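Local coordinates for protein AlyGC mutant - R241A (Glaciecola chathamensis S18K6, PDB 5GKQ) that cleaves alginate as a lyase of polysaccharide lyase family 6, caught here as a mutant with mannuronic acid units and calcium bound, at residues A[151-156]-A[184-189]; A[239-244]-A[301-306]; A[178-183]-A[210-215]. All coordinates share one frame; numbering follows the deposited sequence.

Contact 1: residues A[151-156]-A[184-189]; sequences AVRLTT and TLRIGT. With BEM (beta-D-mannopyranuronic acid), chain C.
Arg153 and Arg186 bring their guanidinium groups together beneath the mannuronic acid of chain C, each meeting a different part of the sugar. Arg153 NH2 donates to the ring oxygen O5 at 2.7 Å, while Arg186 NH1 makes a weak bond of 3.3 Å to the carboxylate oxygen O6B. The two groups are not flat against each other: their planes stand 66° apart, and Arg186 NH2 sits over one face of the Arg153 guanidinium, 3.5 Å from Arg153 NH2. The rest of Arg186 explains its pose. Arg186 CG is anti to the backbone N (chi1 -165°), and a bend at chi3 (75°) brings Arg186 NE to Gly188 O, a weak bond of 3.1 Å; Ala151 CB lies over one face of the guanidinium, 3.8 Å from Arg186 NH2.

Behind these side chains run neighbouring parallel strands. Val152 N donates to Arg186 O at 2.8 Å, and Gly188 N returns a weak bond to Val152 O. On the face opposite to Ala151 and Arg186, Val152 CB meets Ile187 CG2 at 4.2 Å. One water joins Leu154 N to Thr189 OG1. Strands 124-128 and 214-219 continue the ladder on either side, with Met127 touching Arg153 and Ser217 touching Arg186.

Both arginines belong to the glycan pocket. Two cationic heads beside a uronate carboxylate would probably favour an acidic sugar at this position, with the negative charge of the substrate helping to balance theirs.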
# COMPACT_ATOMS: atom_id res chain seq x y z
N ALA A 151 -7.97 -10.46 -27.92
CA ALA A 151 -8.68 -11.73 -27.99
C ALA A 151 -9.67 -11.73 -29.15
O ALA A 151 -10.08 -10.67 -29.64
CB ALA A 151 -9.44 -12.02 -26.71
N VAL A 152 -10.07 -12.92 -29.55
CA VAL A 152 -11.14 -13.13 -30.51
C VAL A 152 -12.26 -13.86 -29.79
O VAL A 152 -12.10 -15.02 -29.41
CB VAL A 152 -10.68 -13.93 -31.73
CG1 VAL A 152 -11.88 -14.36 -32.56
CG2 VAL A 152 -9.70 -13.10 -32.56
N ARG A 153 -13.39 -13.20 -29.61
CA ARG A 153 -14.48 -13.80 -28.85
C ARG A 153 -15.40 -14.59 -29.77
O ARG A 153 -15.55 -14.27 -30.94
CB ARG A 153 -15.23 -12.73 -28.08
CG ARG A 153 -14.48 -12.33 -26.81
CD ARG A 153 -15.41 -11.88 -25.74
NE ARG A 153 -14.79 -11.86 -24.43
CZ ARG A 153 -14.79 -12.89 -23.59
NH1 ARG A 153 -15.37 -14.03 -23.94
NH2 ARG A 153 -14.19 -12.78 -22.41
N LEU A 154 -15.97 -15.66 -29.22
CA LEU A 154 -16.97 -16.49 -29.90
C LEU A 154 -18.23 -16.58 -29.06
O LEU A 154 -18.89 -17.62 -29.04
CB LEU A 154 -16.43 -17.88 -30.20
CG LEU A 154 -14.99 -17.94 -30.70
CD1 LEU A 154 -14.47 -19.35 -30.60
CD2 LEU A 154 -14.91 -17.46 -32.12
N THR A 155 -18.56 -15.50 -28.34
CA THR A 155 -19.67 -15.49 -27.40
C THR A 155 -20.95 -15.98 -28.04
O THR A 155 -21.77 -16.62 -27.38
CB THR A 155 -19.87 -14.08 -26.83
OG1 THR A 155 -18.71 -13.66 -26.13
CG2 THR A 155 -21.07 -14.03 -25.89
N THR A 156 -21.12 -15.72 -29.34
CA THR A 156 -22.30 -16.07 -30.10
C THR A 156 -21.88 -16.76 -31.39
O THR A 156 -20.73 -16.67 -31.82
CB THR A 156 -23.11 -14.82 -30.45
OG1 THR A 156 -22.27 -13.90 -31.16
CG2 THR A 156 -23.61 -14.17 -29.17
N THR A 184 -0.67 -12.45 -24.68
CA THR A 184 -0.73 -11.45 -25.72
C THR A 184 -1.95 -11.63 -26.62
O THR A 184 -2.68 -10.67 -26.85
CB THR A 184 0.54 -11.47 -26.54
OG1 THR A 184 1.60 -10.92 -25.75
CG2 THR A 184 0.37 -10.64 -27.80
N LEU A 185 -2.20 -12.85 -27.10
CA LEU A 185 -3.28 -13.14 -28.04
C LEU A 185 -4.03 -14.40 -27.63
O LEU A 185 -3.43 -15.46 -27.46
CB LEU A 185 -2.73 -13.32 -29.46
CG LEU A 185 -3.70 -13.74 -30.58
CD1 LEU A 185 -4.76 -12.68 -30.78
CD2 LEU A 185 -2.93 -13.92 -31.86
N ARG A 186 -5.35 -14.29 -27.52
CA ARG A 186 -6.23 -15.41 -27.18
C ARG A 186 -7.31 -15.54 -28.23
O ARG A 186 -8.00 -14.57 -28.54
CB ARG A 186 -6.86 -15.19 -25.80
CG ARG A 186 -7.50 -16.42 -25.19
CD ARG A 186 -8.28 -16.04 -23.95
NE ARG A 186 -9.53 -15.37 -24.28
CZ ARG A 186 -10.11 -14.44 -23.51
NH1 ARG A 186 -9.56 -14.06 -22.38
NH2 ARG A 186 -11.24 -13.89 -23.90
N ILE A 187 -7.49 -16.75 -28.76
CA ILE A 187 -8.45 -17.00 -29.83
C ILE A 187 -9.48 -17.99 -29.31
O ILE A 187 -9.39 -19.20 -29.53
CB ILE A 187 -7.76 -17.53 -31.09
CG1 ILE A 187 -6.60 -16.63 -31.45
CG2 ILE A 187 -8.75 -17.58 -32.25
CD1 ILE A 187 -5.70 -17.26 -32.46
N GLY A 188 -10.51 -17.48 -28.65
CA GLY A 188 -11.59 -18.27 -28.09
C GLY A 188 -11.47 -18.38 -26.58
O GLY A 188 -10.62 -17.76 -25.95
N THR A 189 -12.36 -19.19 -26.01
CA THR A 189 -12.32 -19.55 -24.60
C THR A 189 -12.59 -21.05 -24.48
O THR A 189 -12.85 -21.74 -25.47
CB THR A 189 -13.32 -18.74 -23.78
OG1 THR A 189 -14.53 -18.62 -24.51
CG2 THR A 189 -12.80 -17.38 -23.53
C1 BEM C . -15.51 -14.16 -19.32
C2 BEM C . -15.48 -15.68 -19.24
O2 BEM C . -15.50 -16.22 -20.55
C3 BEM C . -14.25 -16.14 -18.47
O3 BEM C . -13.97 -17.52 -18.62
C4 BEM C . -13.00 -15.45 -18.93
O4 BEM C . -12.06 -15.73 -17.90
C5 BEM C . -13.22 -13.96 -18.97
O5 BEM C . -14.29 -13.70 -19.87
C6 BEM C . -11.89 -13.34 -19.28
O6B BEM C . -11.70 -12.63 -20.29
O6A BEM C . -10.97 -13.69 -18.53
O1 BEM C . -16.65 -13.78 -20.09
O HOH W 1 -14.72 -16.65 -26.38

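Contact 2: residues A[239-244]-A[301-306]; sequences LAHGNG and NRYHQV. With BEM (beta-D-mannopyranuronic acid), chain B; BEM (beta-D-mannopyranuronic acid), chain D.
His241 and Tyr303 are the closest backbone pair, CA to CA 6.5 Å, where the weakly bonded strand at about 239-241 faces the loop 301-306 with no hydrogen bond between them. Side chains bridge the gap. The two rings meet obliquely, centroids 5.5 Å apart and planes at 44°, with His241 CE1 3.7 Å from Tyr303 CD1. The same ring atoms of the tyrosine lie by Ala240: Tyr303 CD1 is 3.6 Å from Ala240 O, and Tyr303 CE1 approaches Ala240 CB. Ala240 is probably the site of this mutant's engineered arginine-to-alanine change; its carbonyl also accepts from Asn267 ND2.

The tyrosine offers the mannuronic acid of chain B both backbone and ring. Tyr303 N donates to O6B at 2.8 Å, and Arg302 NE adds a weak bond of 2.7 Å to that same oxygen. With chi1 at -68°, Tyr303 CG stays beside its own N, which places the ring under this sugar, C5 of chain B lying 3.7 Å from Tyr303 CE2 over one face. Cutting the side chain back to an alanine is likely to deprive the chain B sugar of the ring that lies against it and to leave the His241 ring without its neighbour. His241 also borders the mannuronic acid of chain D, too closely in the model for its bonding to be read. An aromatic ring against one uronate and an arginine at its carboxylate, on a loop beside a strand of the parallel beta-helix, make up this part of the lyase's glycan pocket.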
# COMPACT_ATOMS: atom_id res chain seq x y z
N LEU A 239 -1.62 -24.54 -27.88
CA LEU A 239 -2.91 -25.03 -28.37
C LEU A 239 -3.70 -25.60 -27.18
O LEU A 239 -3.89 -26.80 -27.04
CB LEU A 239 -2.70 -26.10 -29.43
CG LEU A 239 -2.49 -25.79 -30.92
CD1 LEU A 239 -2.15 -24.34 -31.19
CD2 LEU A 239 -1.44 -26.71 -31.53
N ALA A 240 -4.15 -24.69 -26.32
CA ALA A 240 -4.83 -25.03 -25.08
C ALA A 240 -6.06 -25.91 -25.29
O ALA A 240 -6.06 -27.08 -24.92
CB ALA A 240 -5.24 -23.75 -24.35
N HIS A 241 -7.10 -25.34 -25.87
CA HIS A 241 -8.33 -26.05 -26.18
C HIS A 241 -8.61 -25.92 -27.67
O HIS A 241 -8.14 -25.00 -28.33
CB HIS A 241 -9.50 -25.50 -25.37
CG HIS A 241 -9.22 -25.40 -23.90
ND1 HIS A 241 -8.94 -26.50 -23.12
CD2 HIS A 241 -9.18 -24.33 -23.07
CE1 HIS A 241 -8.74 -26.11 -21.87
NE2 HIS A 241 -8.88 -24.80 -21.82
N GLY A 242 -9.37 -26.87 -28.20
CA GLY A 242 -9.79 -26.77 -29.58
C GLY A 242 -8.90 -27.49 -30.55
O GLY A 242 -7.67 -27.48 -30.39
N ASN A 243 -9.49 -28.08 -31.58
CA ASN A 243 -8.85 -29.05 -32.47
C ASN A 243 -8.72 -28.50 -33.88
O ASN A 243 -9.26 -27.45 -34.23
CB ASN A 243 -9.65 -30.35 -32.50
CG ASN A 243 -10.20 -30.74 -31.13
OD1 ASN A 243 -9.47 -30.78 -30.14
ND2 ASN A 243 -11.49 -31.04 -31.09
N GLY A 244 -7.99 -29.22 -34.72
CA GLY A 244 -7.89 -28.90 -36.13
C GLY A 244 -7.05 -27.70 -36.50
O GLY A 244 -7.10 -27.26 -37.65
N ASN A 301 -13.08 -27.46 -19.94
CA ASN A 301 -12.04 -26.62 -19.37
C ASN A 301 -10.82 -27.48 -19.08
O ASN A 301 -9.96 -27.12 -18.27
CB ASN A 301 -12.55 -25.92 -18.10
CG ASN A 301 -13.07 -26.90 -17.07
OD1 ASN A 301 -13.52 -27.99 -17.42
ND2 ASN A 301 -12.99 -26.53 -15.80
N ARG A 302 -10.73 -28.63 -19.76
CA ARG A 302 -9.70 -29.61 -19.48
C ARG A 302 -8.91 -29.93 -20.73
O ARG A 302 -9.48 -30.10 -21.82
CB ARG A 302 -10.33 -30.87 -18.89
CG ARG A 302 -11.14 -30.53 -17.68
CD ARG A 302 -10.23 -29.85 -16.60
NE ARG A 302 -9.06 -30.64 -16.31
CZ ARG A 302 -8.77 -31.10 -15.08
NH1 ARG A 302 -9.55 -30.86 -14.04
NH2 ARG A 302 -7.71 -31.84 -14.87
N TYR A 303 -7.59 -29.99 -20.58
CA TYR A 303 -6.71 -30.40 -21.66
C TYR A 303 -7.05 -31.80 -22.11
O TYR A 303 -7.06 -32.73 -21.30
CB TYR A 303 -5.25 -30.33 -21.20
CG TYR A 303 -4.78 -28.92 -20.95
CD1 TYR A 303 -5.45 -27.85 -21.50
CD2 TYR A 303 -3.67 -28.67 -20.16
CE1 TYR A 303 -5.04 -26.57 -21.28
CE2 TYR A 303 -3.24 -27.40 -19.93
CZ TYR A 303 -3.93 -26.35 -20.49
OH TYR A 303 -3.50 -25.07 -20.26
N HIS A 304 -7.34 -31.97 -23.39
CA HIS A 304 -7.74 -33.26 -23.91
C HIS A 304 -6.56 -33.98 -24.54
O HIS A 304 -5.64 -33.36 -25.06
CB HIS A 304 -8.85 -33.12 -24.95
CG HIS A 304 -10.17 -32.78 -24.35
ND1 HIS A 304 -11.35 -32.81 -25.07
CD2 HIS A 304 -10.52 -32.41 -23.09
CE1 HIS A 304 -12.35 -32.47 -24.29
NE2 HIS A 304 -11.87 -32.22 -23.08
N GLN A 305 -6.62 -35.30 -24.49
CA GLN A 305 -5.57 -36.15 -25.03
C GLN A 305 -5.14 -35.69 -26.42
O GLN A 305 -5.97 -35.32 -27.25
CB GLN A 305 -6.08 -37.60 -25.06
CG GLN A 305 -5.35 -38.52 -25.98
CD GLN A 305 -5.84 -39.94 -25.86
OE1 GLN A 305 -5.16 -40.79 -25.27
NE2 GLN A 305 -7.01 -40.22 -26.42
N VAL A 306 -3.82 -35.68 -26.65
CA VAL A 306 -3.30 -35.40 -27.98
C VAL A 306 -3.63 -36.57 -28.88
O VAL A 306 -3.35 -37.73 -28.55
CB VAL A 306 -1.79 -35.14 -27.93
CG1 VAL A 306 -1.17 -35.34 -29.31
CG2 VAL A 306 -1.50 -33.74 -27.42
C1 BEM B . -5.89 -25.28 -17.70
C2 BEM B . -4.56 -25.06 -16.95
O2 BEM B . -4.56 -23.76 -16.35
C3 BEM B . -4.21 -26.16 -15.93
O3 BEM B . -3.98 -25.59 -14.65
C4 BEM B . -5.25 -27.25 -15.76
O4 BEM B . -4.65 -28.35 -15.11
C5 BEM B . -5.70 -27.64 -17.15
O5 BEM B . -6.53 -26.56 -17.58
C6 BEM B . -6.30 -29.02 -17.18
O6B BEM B . -7.32 -29.19 -17.86
O6A BEM B . -5.48 -29.95 -17.09
C1 BEM D . -8.36 -20.81 -18.03
C2 BEM D . -8.95 -21.91 -18.86
O2 BEM D . -8.93 -21.34 -20.16
C3 BEM D . -8.25 -23.26 -18.91
O3 BEM D . -8.31 -23.76 -20.25
C4 BEM D . -6.80 -23.29 -18.44
O4 BEM D . -6.72 -24.17 -17.33
C5 BEM D . -6.22 -21.94 -18.05
O5 BEM D . -7.18 -21.16 -17.34
C6 BEM D . -5.68 -21.20 -19.23
O6B BEM D . -5.41 -20.01 -19.04
O6A BEM D . -5.15 -21.86 -20.15

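Contact 3: residues A[178-183]-A[210-215]; sequences GSNGGE and NGEVEI. With BEM (beta-D-mannopyranuronic acid), chain D.
Glu212 reaches from its loop into the bend of 178-183. Glu212 CB lies 4.0 Å from Ser179 O, and with CG between the backbone N and the carbonyl carbon (chi1 69°) the chain runs on beneath the glycine turn, Glu212 CG meeting Gly182 C at 3.6 Å. Glu212 CD rests near Glu183 CG. At the tip, Glu212 OE1 takes two backbone donors: Gly181 N at 2.8 Å, arriving almost in line with the C-O bond, and Gly182 N at 3.2 Å, on the anti side and 22° out of the carboxylate plane. Glu212 OE2 turns to its own segment, accepting Glu214 N at 3.1 Å through its anti lone pair. Three N-H groups therefore fix the carboxylate's rotation.

The Glu183 carboxylate stacks on that of Glu212, planes 13° apart, with Glu183 CD 3.5 Å from Glu212 OE1. Such crowding of acids is probably eased by the calcium ion, about 3 Å from the Glu212 side chain at nearest atoms. Beside them Glu214, its OE1 bonded to Ser217 OG, lies near the carboxylate of the chain D sugar, without a hydrogen bond to it.

Lack of side chains lets the backbones close up: Gly211 CA makes a C-H...O contact of 3.2 Å with Gly182 O, and a CB on Gly182 would collide with Gly211 O. The arrangement joins loops on successive coils of the parallel beta-helix, beside a bound calcium ion, and sets Asn180 and Glu214 of the glycan pocket next to the acidic pair.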
# COMPACT_ATOMS: atom_id res chain seq x y z
N GLY A 178 3.73 -11.07 -13.38
CA GLY A 178 3.83 -11.62 -12.04
C GLY A 178 2.57 -12.32 -11.61
O GLY A 178 2.26 -12.36 -10.41
N SER A 179 1.82 -12.86 -12.56
CA SER A 179 0.50 -13.42 -12.30
C SER A 179 0.01 -14.11 -13.55
O SER A 179 0.60 -14.02 -14.63
CB SER A 179 -0.50 -12.35 -11.87
OG SER A 179 -1.81 -12.82 -12.05
N ASN A 180 -1.09 -14.82 -13.37
CA ASN A 180 -1.87 -15.39 -14.45
C ASN A 180 -2.60 -14.27 -15.17
O ASN A 180 -2.99 -13.28 -14.57
CB ASN A 180 -2.85 -16.39 -13.84
CG ASN A 180 -3.75 -17.04 -14.83
OD1 ASN A 180 -3.30 -17.74 -15.74
ND2 ASN A 180 -5.06 -16.85 -14.65
N GLY A 181 -2.77 -14.42 -16.48
CA GLY A 181 -3.56 -13.47 -17.24
C GLY A 181 -2.80 -12.35 -17.93
O GLY A 181 -3.23 -11.20 -17.93
N GLY A 182 -1.66 -12.68 -18.52
CA GLY A 182 -0.89 -11.69 -19.23
C GLY A 182 -0.55 -12.19 -20.61
O GLY A 182 0.53 -11.94 -21.14
N GLU A 183 -1.49 -12.92 -21.19
CA GLU A 183 -1.33 -13.40 -22.55
C GLU A 183 -1.30 -12.22 -23.53
O GLU A 183 -1.82 -11.14 -23.26
CB GLU A 183 -2.46 -14.35 -22.93
CG GLU A 183 -2.69 -15.48 -21.96
CD GLU A 183 -3.81 -15.19 -20.99
OE1 GLU A 183 -3.98 -14.03 -20.58
OE2 GLU A 183 -4.52 -16.14 -20.64
N ASN A 210 6.35 -10.99 -22.66
CA ASN A 210 6.79 -11.70 -21.46
C ASN A 210 5.72 -11.74 -20.38
O ASN A 210 6.04 -11.85 -19.20
CB ASN A 210 8.07 -11.05 -20.94
CG ASN A 210 9.20 -11.16 -21.91
OD1 ASN A 210 9.12 -11.94 -22.86
ND2 ASN A 210 10.27 -10.40 -21.69
N GLY A 211 4.46 -11.66 -20.77
CA GLY A 211 3.41 -11.47 -19.78
C GLY A 211 3.26 -12.64 -18.84
O GLY A 211 3.04 -12.46 -17.65
N GLU A 212 3.38 -13.85 -19.36
CA GLU A 212 3.07 -15.08 -18.64
C GLU A 212 3.52 -16.22 -19.53
O GLU A 212 4.20 -16.00 -20.54
CB GLU A 212 1.59 -15.18 -18.29
CG GLU A 212 0.69 -15.38 -19.48
CD GLU A 212 -0.48 -16.28 -19.19
OE1 GLU A 212 -1.41 -15.86 -18.50
OE2 GLU A 212 -0.46 -17.43 -19.67
N VAL A 213 3.13 -17.44 -19.19
CA VAL A 213 3.68 -18.58 -19.90
C VAL A 213 3.07 -18.72 -21.29
O VAL A 213 3.72 -19.24 -22.20
CB VAL A 213 3.51 -19.87 -19.08
CG1 VAL A 213 2.06 -20.26 -19.00
CG2 VAL A 213 4.30 -20.98 -19.71
N GLU A 214 1.85 -18.27 -21.49
CA GLU A 214 1.20 -18.36 -22.80
C GLU A 214 1.32 -17.02 -23.51
O GLU A 214 0.69 -16.04 -23.10
CB GLU A 214 -0.26 -18.76 -22.65
CG GLU A 214 -0.49 -20.17 -22.23
CD GLU A 214 -1.96 -20.50 -22.16
OE1 GLU A 214 -2.76 -19.60 -21.83
OE2 GLU A 214 -2.33 -21.66 -22.45
N ILE A 215 2.13 -16.96 -24.57
CA ILE A 215 2.08 -15.79 -25.44
C ILE A 215 0.77 -15.79 -26.22
O ILE A 215 -0.04 -14.86 -26.12
CB ILE A 215 3.29 -15.76 -26.39
CG1 ILE A 215 4.60 -15.98 -25.63
CG2 ILE A 215 3.37 -14.44 -27.08
CD1 ILE A 215 5.77 -16.29 -26.54
C1 BEM D . -8.36 -20.81 -18.03
C2 BEM D . -8.95 -21.91 -18.86
O2 BEM D . -8.93 -21.34 -20.16
C3 BEM D . -8.25 -23.26 -18.91
O3 BEM D . -8.31 -23.76 -20.25
C4 BEM D . -6.80 -23.29 -18.44
O4 BEM D . -6.72 -24.17 -17.33
C5 BEM D . -6.22 -21.94 -18.05
O5 BEM D . -7.18 -21.16 -17.34
C6 BEM D . -5.68 -21.20 -19.23
O6B BEM D . -5.41 -20.01 -19.04
O6A BEM D . -5.15 -21.86 -20.15

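From the N terminus, contact 1 opens at 151-156 and, after 27 residues, closes at 184-189. Before it closes, contact 3 opens at 178-183, and it ends only at 210-215, so the two cross. They touch where Ile215 O probably accepts from both Thr184 N and Leu185 N. Contact 2 follows in series, joining 239-244 across a longer excursion to 301-306. Strands 150-152, 185-188, 214-219 and 236-241 are consecutive neighbours in one parallel ladder of the beta-helix, and the three contacts tie its coils and the loop 301-306 into one glycan pocket. Contacts 2 and 3 both border the chain D sugar; contact 1 holds that of chain C.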